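Local coordinates for protein nucleoporin NUP159 (Saccharomyces cerevisiae, PDB 1XIP) that forms part of the nuclear pore complex and serves mRNA export, its N-terminal beta-propeller domain tethering the helicase Dbp5 to the pore, at residues K281-G286 / D291-V296. Numbering follows the deposited sequence.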
loop_
_atom_site.group_PDB
_atom_site.type_symbol
_atom_site.label_atom_id
_atom_site.label_comp_id
_atom_site.label_asym_id
_atom_site.label_seq_id
_atom_site.Cartn_x
_atom_site.Cartn_y
_atom_site.Cartn_z
ATOM N N LYS A 281 -2.801 1.904 1.348
ATOM C CA LYS A 281 -4.153 2.435 1.445
ATOM C C LYS A 281 -5.204 1.354 1.727
ATOM O O LYS A 281 -5.268 0.323 1.068
ATOM C CB LYS A 281 -4.538 3.239 0.201
ATOM C CG LYS A 281 -5.900 3.944 0.317
ATOM C CD LYS A 281 -6.510 4.282 -1.046
ATOM C CE LYS A 281 -6.720 3.041 -1.930
ATOM N NZ LYS A 281 -6.865 3.361 -3.399
ATOM N N VAL A 282 -6.019 1.626 2.735
ATOM C CA VAL A 282 -7.125 0.789 3.103
ATOM C C VAL A 282 -8.356 1.682 3.076
ATOM O O VAL A 282 -8.331 2.796 3.582
ATOM C CB VAL A 282 -6.894 0.206 4.489
ATOM C CG1 VAL A 282 -8.198 -0.015 5.207
ATOM C CG2 VAL A 282 -6.119 -1.080 4.381
ATOM N N THR A 283 -9.420 1.201 2.450
ATOM C CA THR A 283 -10.621 1.999 2.271
ATOM C C THR A 283 -11.763 1.427 3.085
ATOM O O THR A 283 -12.086 0.253 2.962
ATOM C CB THR A 283 -11.005 2.052 0.794
ATOM O OG1 THR A 283 -9.902 2.554 0.024
ATOM C CG2 THR A 283 -12.108 3.057 0.577
ATOM N N LEU A 284 -12.359 2.267 3.932
ATOM C CA LEU A 284 -13.545 1.902 4.716
ATOM C C LEU A 284 -14.724 2.784 4.319
ATOM O O LEU A 284 -15.008 3.789 4.979
ATOM C CB LEU A 284 -13.271 2.013 6.222
ATOM C CG LEU A 284 -11.913 1.502 6.686
ATOM C CD1 LEU A 284 -11.666 1.880 8.122
ATOM C CD2 LEU A 284 -11.837 0.006 6.507
ATOM N N SER A 285 -15.391 2.408 3.226
ATOM C CA SER A 285 -16.599 3.096 2.756
ATOM C C SER A 285 -17.744 2.916 3.748
ATOM O O SER A 285 -18.009 1.792 4.214
ATOM C CB SER A 285 -17.007 2.582 1.378
ATOM O OG SER A 285 -16.032 2.931 0.402
ATOM N N GLY A 286 -18.399 4.025 4.084
ATOM C CA GLY A 286 -19.497 4.016 5.029
ATOM C C GLY A 286 -19.083 4.045 6.500
ATOM O O GLY A 286 -19.886 3.667 7.370
ATOM N N ASP A 291 -21.691 8.793 0.819
ATOM C CA ASP A 291 -20.661 9.086 -0.199
ATOM C C ASP A 291 -19.292 9.319 0.466
ATOM O O ASP A 291 -18.412 9.994 -0.096
ATOM C CB ASP A 291 -21.060 10.293 -1.068
ATOM C CG ASP A 291 -20.900 10.033 -2.579
ATOM O OD1 ASP A 291 -20.982 8.855 -3.014
ATOM O OD2 ASP A 291 -20.700 10.963 -3.400
ATOM N N ALA A 292 -19.123 8.742 1.660
ATOM C CA ALA A 292 -17.949 8.994 2.495
ATOM C C ALA A 292 -17.188 7.743 2.882
ATOM O O ALA A 292 -17.616 6.950 3.731
ATOM C CB ALA A 292 -18.328 9.785 3.735
ATOM N N ASN A 293 -16.040 7.605 2.240
ATOM C CA ASN A 293 -15.087 6.567 2.537
ATOM C C ASN A 293 -13.899 7.185 3.254
ATOM O O ASN A 293 -13.300 8.164 2.784
ATOM C CB ASN A 293 -14.645 5.831 1.252
ATOM C CG ASN A 293 -14.703 6.717 -0.007
ATOM O OD1 ASN A 293 -15.159 7.881 0.032
ATOM N ND2 ASN A 293 -14.242 6.167 -1.129
ATOM N N VAL A 294 -13.606 6.622 4.415
ATOM C CA VAL A 294 -12.411 6.936 5.161
ATOM C C VAL A 294 -11.256 6.111 4.591
ATOM O O VAL A 294 -11.381 4.915 4.409
ATOM C CB VAL A 294 -12.623 6.600 6.648
ATOM C CG1 VAL A 294 -11.408 6.941 7.459
ATOM C CG2 VAL A 294 -13.821 7.346 7.176
ATOM N N ASN A 295 -10.143 6.753 4.286
ATOM C CA ASN A 295 -8.940 6.030 3.882
ATOM C C ASN A 295 -7.866 6.089 4.921
ATOM O O ASN A 295 -7.431 7.158 5.294
ATOM C CB ASN A 295 -8.397 6.569 2.575
ATOM C CG ASN A 295 -9.410 6.569 1.512
ATOM O OD1 ASN A 295 -9.766 5.519 0.997
ATOM N ND2 ASN A 295 -9.928 7.742 1.189
ATOM N N VAL A 296 -7.445 4.921 5.386
ATOM C CA VAL A 296 -6.317 4.794 6.293
ATOM C C VAL A 296 -5.061 4.669 5.459
ATOM O O VAL A 296 -5.001 3.854 4.527
ATOM C CB VAL A 296 -6.452 3.554 7.172
ATOM C CG1 VAL A 296 -5.321 3.473 8.154
ATOM C CG2 VAL A 296 -7.801 3.572 7.906
#
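Thr283 OG1 comes in at the oxygen end of the Asn295 carboxamide, donating to Asn295 OD1 over 3.1 Å, nearly in line with the C=O (164°); Lys281 CD stands loosely over one amide face, and Thr283 CG2, 3.4 Å from Asn295 OD1, is offset to the opposite side. With OG1 anti to its own carbonyl carbon (chi1 -56°), Thr283 lies alongside Asn295, the hydroxyl reaching across to the amide. Ser285 OG and Thr283 CG2 flank the second amide, Asn293, from opposite sides, OG 3.3 Å and CG2 3.8 Å from Asn293 CB. With an alanine here in place of Asn295, OD1 is gone, and the Thr283 hydroxyl would probably lose its mate and be set free to turn. Antiparallel backbone bonds join Val282 to Val296 and Leu284 to Val294, both ways; Gly286 N to Ala292 O (3.0 Å) closes the ladder where the chain turns. The opposite face, of Val282, Leu284, Val294 and Val296, is apolar, Leu284 CD1 resting 4.2 Å from Val296 CG2. This hairpin belongs to a propeller blade: Val282 and Leu284 pack on strand 337-343, Asn295 pairs through its backbone with Trp308, and Lys281 NZ hydrogen-bonds to Ile221 O of strand 215-221.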